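PDB 6T1B: purine nucleoside phosphorylase YlmD from Geobacillus stearothermophilus, which catalyses the phosphorolysis of adenosine, inosine and S-methyl-5'-thioadenosine to the free base and a ribose 1-phosphate, and also deaminates adenosine. Local coordinates for residues D4-C16 and G23-E35. Residues are numbered along the deposited sequence; the frame is centred on the assembly and turned at random.
Sequences DIFQQEARGWLRC and GAVAGLTTKHGGE
Leu14 and Leu28 form the hydrogen-bonded pair at the middle of an antiparallel ladder between strands 13-16 and 25-29, linked both ways by Leu14 N to Leu28 O at 2.7 Å and Leu28 N to Leu14 O at 2.9 Å. Thr30 N to Gly12 O and Cys16 N to Ala26 O continue it at the two ends, the latter almost straight (177° at the hydrogen). The sheet's two faces are filled differently. Beside Leu14, CG2 of Thr30 packs on Leu14 CD2 at 3.9 Å, the two side chains crossing at about a right angle, while the edge of the Phe6 ring reaches Gly27 CA. On the face of Trp13 and Thr29, Gly27 has no side chain; chi1 of 65° directs the indole along its backbone, and Trp13 CE3 at the indole edge is 4.5 Å from Gly27 CA. Glu9 CG rests over the indole centre, and Glu9 OE2 makes a salt bridge to Arg15 NH1. Trp13 also touches Leu67 of helix 53-67. Thr29 OG1 accepts a hydrogen bond from Leu265 N, two residues from inosine-binding Arg263. This beta hairpin forms one side of the mixed sheet of the YfiH/LACC1 fold, with strand 6-8 beyond 13-16 at the edge and 264-269 beyond 25-29.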
loop_
_atom_site.group_PDB
_atom_site.type_symbol
_atom_site.label_atom_id
_atom_site.label_comp_id
_atom_site.label_asym_id
_atom_site.label_seq_id
_atom_site.Cartn_x
_atom_site.Cartn_y
_atom_site.Cartn_z
ATOM N N ASP A 4 5.708 -16.733 -1.304
ATOM C CA ASP A 4 5.004 -15.461 -1.368
ATOM C C ASP A 4 5.794 -14.463 -2.205
ATOM O O ASP A 4 7.025 -14.503 -2.258
ATOM C CB ASP A 4 4.759 -14.897 0.028
ATOM C CG ASP A 4 3.596 -13.919 0.058
ATOM O OD1 ASP A 4 3.847 -12.700 0.014
ATOM O OD2 ASP A 4 2.435 -14.393 0.098
ATOM N N ILE A 5 5.068 -13.569 -2.878
ATOM C CA ILE A 5 5.737 -12.561 -3.678
ATOM C C ILE A 5 6.503 -11.560 -2.820
ATOM O O ILE A 5 7.390 -10.871 -3.338
ATOM C CB ILE A 5 4.776 -11.847 -4.638
ATOM C CG1 ILE A 5 3.582 -11.294 -3.886
ATOM C CG2 ILE A 5 4.274 -12.796 -5.700
ATOM C CD1 ILE A 5 3.056 -10.026 -4.491
ATOM N N PHE A 6 6.169 -11.434 -1.522
ATOM C CA PHE A 6 6.900 -10.577 -0.597
ATOM C C PHE A 6 7.772 -11.452 0.291
ATOM O O PHE A 6 7.263 -12.262 1.078
ATOM C CB PHE A 6 5.943 -9.720 0.224
ATOM C CG PHE A 6 5.406 -8.564 -0.540
ATOM C CD1 PHE A 6 4.344 -8.727 -1.411
ATOM C CD2 PHE A 6 5.996 -7.312 -0.428
ATOM C CE1 PHE A 6 3.877 -7.666 -2.159
ATOM C CE2 PHE A 6 5.524 -6.250 -1.157
ATOM C CZ PHE A 6 4.462 -6.422 -2.014
ATOM N N GLN A 7 9.086 -11.316 0.129
ATOM C CA GLN A 7 10.058 -12.228 0.712
ATOM C C GLN A 7 10.938 -11.501 1.720
ATOM O O GLN A 7 11.372 -10.364 1.482
ATOM C CB GLN A 7 10.949 -12.822 -0.372
ATOM C CG GLN A 7 10.197 -13.451 -1.519
ATOM C CD GLN A 7 11.119 -13.895 -2.641
ATOM O OE1 GLN A 7 10.871 -13.609 -3.812
ATOM N NE2 GLN A 7 12.188 -14.601 -2.285
ATOM N N GLN A 8 11.187 -12.155 2.847
ATOM C CA GLN A 8 11.896 -11.533 3.954
ATOM C C GLN A 8 13.331 -11.217 3.560
ATOM O O GLN A 8 14.051 -12.067 3.029
ATOM C CB GLN A 8 11.898 -12.499 5.141
ATOM C CG GLN A 8 12.680 -12.027 6.354
ATOM C CD GLN A 8 11.911 -11.026 7.177
ATOM O OE1 GLN A 8 10.813 -11.314 7.654
ATOM N NE2 GLN A 8 12.471 -9.836 7.333
ATOM N N GLU A 9 13.753 -9.991 3.863
ATOM C CA GLU A 9 15.133 -9.573 3.679
ATOM C C GLU A 9 15.908 -9.747 4.985
ATOM O O GLU A 9 15.382 -10.213 6.004
ATOM C CB GLU A 9 15.158 -8.131 3.180
ATOM C CG GLU A 9 14.700 -7.999 1.747
ATOM C CD GLU A 9 15.749 -8.428 0.750
ATOM O OE1 GLU A 9 16.950 -8.260 1.041
ATOM O OE2 GLU A 9 15.371 -8.939 -0.327
ATOM N N ALA A 10 17.184 -9.359 4.961
ATOM C CA ALA A 10 18.040 -9.585 6.123
ATOM C C ALA A 10 17.668 -8.699 7.306
ATOM O O ALA A 10 18.058 -9.009 8.438
ATOM C CB ALA A 10 19.516 -9.401 5.746
ATOM N N ARG A 11 16.921 -7.615 7.090
ATOM C CA ARG A 11 16.456 -6.770 8.181
ATOM C C ARG A 11 14.934 -6.714 8.152
ATOM O O ARG A 11 14.291 -7.601 7.566
ATOM C CB ARG A 11 17.120 -5.396 8.105
ATOM C CG ARG A 11 18.642 -5.428 8.439
ATOM C CD ARG A 11 18.901 -5.907 9.863
ATOM N NE ARG A 11 20.324 -5.982 10.231
ATOM C CZ ARG A 11 21.085 -7.069 10.134
ATOM N NH1 ARG A 11 20.595 -8.213 9.660
ATOM N NH2 ARG A 11 22.356 -7.012 10.511
ATOM N N GLY A 12 14.348 -5.688 8.776
ATOM C CA GLY A 12 12.919 -5.636 9.007
ATOM C C GLY A 12 12.113 -5.171 7.806
ATOM O O GLY A 12 11.355 -4.195 7.902
ATOM N N TRP A 13 12.263 -5.873 6.669
ATOM C CA TRP A 13 11.436 -5.594 5.500
ATOM C C TRP A 13 11.325 -6.800 4.582
ATOM O O TRP A 13 12.147 -7.731 4.598
ATOM C CB TRP A 13 11.894 -4.360 4.711
ATOM C CG TRP A 13 13.230 -4.426 4.064
ATOM C CD1 TRP A 13 14.446 -4.420 4.684
ATOM C CD2 TRP A 13 13.496 -4.443 2.657
ATOM N NE1 TRP A 13 15.451 -4.439 3.759
ATOM C CE2 TRP A 13 14.899 -4.460 2.502
ATOM C CE3 TRP A 13 12.688 -4.457 1.516
ATOM C CZ2 TRP A 13 15.507 -4.488 1.258
ATOM C CZ3 TRP A 13 13.304 -4.484 0.281
ATOM C CH2 TRP A 13 14.691 -4.498 0.163
ATOM N N LEU A 14 10.253 -6.763 3.791
ATOM C CA LEU A 14 9.940 -7.776 2.797
ATOM C C LEU A 14 10.045 -7.145 1.415
ATOM O O LEU A 14 9.457 -6.091 1.166
ATOM C CB LEU A 14 8.512 -8.302 2.973
ATOM C CG LEU A 14 8.083 -8.754 4.372
ATOM C CD1 LEU A 14 6.630 -9.233 4.356
ATOM C CD2 LEU A 14 8.994 -9.809 4.931
ATOM N N ARG A 15 10.816 -7.764 0.539
ATOM C CA ARG A 15 10.984 -7.248 -0.806
ATOM C C ARG A 15 9.880 -7.786 -1.701
ATOM O O ARG A 15 9.478 -8.950 -1.586
ATOM C CB ARG A 15 12.349 -7.686 -1.338
ATOM C CG ARG A 15 12.682 -7.255 -2.759
ATOM C CD ARG A 15 14.100 -7.755 -3.132
ATOM N NE ARG A 15 15.158 -6.788 -2.820
ATOM C CZ ARG A 15 16.408 -7.102 -2.464
ATOM N NH1 ARG A 15 16.787 -8.370 -2.341
ATOM N NH2 ARG A 15 17.281 -6.136 -2.212
ATOM N N CYS A 16 9.402 -6.953 -2.615
ATOM C CA CYS A 16 8.428 -7.423 -3.596
ATOM C C CYS A 16 9.194 -8.163 -4.682
ATOM O O CYS A 16 9.942 -7.542 -5.447
ATOM C CB CYS A 16 7.639 -6.266 -4.193
ATOM S SG CYS A 16 6.511 -6.852 -5.492
ATOM N N GLY A 23 13.157 -4.069 -11.430
ATOM C CA GLY A 23 13.827 -2.806 -11.682
ATOM C C GLY A 23 13.548 -1.707 -10.679
ATOM O O GLY A 23 14.045 -0.581 -10.853
ATOM N N ALA A 24 12.811 -2.005 -9.618
ATOM C CA ALA A 24 12.436 -1.006 -8.637
ATOM C C ALA A 24 12.857 -1.456 -7.252
ATOM O O ALA A 24 13.101 -2.636 -7.000
ATOM C CB ALA A 24 10.931 -0.750 -8.632
ATOM N N VAL A 25 12.945 -0.477 -6.366
ATOM C CA VAL A 25 13.103 -0.703 -4.941
ATOM C C VAL A 25 11.679 -0.743 -4.410
ATOM O O VAL A 25 11.013 0.288 -4.373
ATOM C CB VAL A 25 13.874 0.454 -4.301
ATOM C CG1 VAL A 25 14.034 0.246 -2.817
ATOM C CG2 VAL A 25 15.224 0.637 -4.959
ATOM N N ALA A 26 11.192 -1.923 -4.034
ATOM C CA ALA A 26 9.783 -2.083 -3.686
ATOM C C ALA A 26 9.650 -3.080 -2.544
ATOM O O ALA A 26 10.232 -4.165 -2.601
ATOM C CB ALA A 26 8.975 -2.530 -4.910
ATOM N N GLY A 27 8.873 -2.734 -1.528
ATOM C CA GLY A 27 8.727 -3.636 -0.410
ATOM C C GLY A 27 7.773 -3.089 0.624
ATOM O O GLY A 27 7.100 -2.071 0.425
ATOM N N LEU A 28 7.729 -3.812 1.742
ATOM C CA LEU A 28 6.913 -3.446 2.895
ATOM C C LEU A 28 7.729 -3.792 4.139
ATOM O O LEU A 28 8.307 -4.885 4.235
ATOM C CB LEU A 28 5.617 -4.250 2.928
ATOM C CG LEU A 28 4.639 -3.968 4.068
ATOM C CD1 LEU A 28 3.888 -2.667 3.864
ATOM C CD2 LEU A 28 3.631 -5.086 4.231
ATOM N N THR A 29 7.800 -2.851 5.081
ATOM C CA THR A 29 8.562 -3.132 6.301
ATOM C C THR A 29 7.802 -4.107 7.201
ATOM O O THR A 29 6.591 -4.276 7.076
ATOM C CB THR A 29 8.854 -1.839 7.081
ATOM O OG1 THR A 29 7.650 -1.168 7.430
ATOM C CG2 THR A 29 9.716 -0.907 6.266
ATOM N N THR A 30 8.543 -4.747 8.120
ATOM C CA THR A 30 7.953 -5.501 9.219
ATOM C C THR A 30 8.105 -4.664 10.487
ATOM O O THR A 30 8.676 -3.576 10.476
ATOM C CB THR A 30 8.623 -6.857 9.430
ATOM O OG1 THR A 30 9.901 -6.607 10.014
ATOM C CG2 THR A 30 8.697 -7.624 8.137
ATOM N N LYS A 31 7.633 -5.194 11.600
ATOM C CA LYS A 31 7.546 -4.377 12.799
ATOM C C LYS A 31 8.848 -4.308 13.563
ATOM O O LYS A 31 8.911 -3.606 14.581
ATOM C CB LYS A 31 6.438 -4.911 13.722
ATOM C CG LYS A 31 6.710 -6.238 14.261
ATOM C CD LYS A 31 5.461 -7.030 14.675
ATOM C CE LYS A 31 4.514 -6.249 15.563
ATOM N NZ LYS A 31 3.616 -7.212 16.327
ATOM N N HIS A 32 9.885 -5.046 13.162
ATOM C CA HIS A 32 11.082 -5.192 13.972
ATOM C C HIS A 32 12.265 -4.364 13.477
ATOM O O HIS A 32 12.365 -4.030 12.298
ATOM C CB HIS A 32 11.450 -6.657 14.026
ATOM C CG HIS A 32 10.386 -7.482 14.664
ATOM N ND1 HIS A 32 10.044 -7.335 15.989
ATOM C CD2 HIS A 32 9.543 -8.405 14.143
ATOM C CE1 HIS A 32 9.049 -8.163 16.265
ATOM N NE2 HIS A 32 8.742 -8.833 15.167
ATOM N N GLY A 33 13.153 -4.043 14.409
ATOM C CA GLY A 33 14.388 -3.346 14.104
ATOM C C GLY A 33 14.380 -1.862 14.394
ATOM O O GLY A 33 15.338 -1.173 14.024
ATOM N N GLY A 34 13.361 -1.354 15.074
ATOM C CA GLY A 34 13.208 0.063 15.297
ATOM C C GLY A 34 13.428 0.502 16.731
ATOM O O GLY A 34 13.983 -0.220 17.564
ATOM N N GLU A 35 12.995 1.747 16.996
ATOM C CA GLU A 35 13.226 2.471 18.222
ATOM C C GLU A 35 11.962 2.667 19.051
ATOM O O GLU A 35 12.051 3.142 20.185
ATOM C CB GLU A 35 13.797 3.877 17.907
ATOM C CG GLU A 35 15.083 3.908 17.102
ATOM C CD GLU A 35 16.222 3.189 17.780
ATOM O OE1 GLU A 35 16.938 2.441 17.096
ATOM O OE2 GLU A 35 16.404 3.384 18.981
#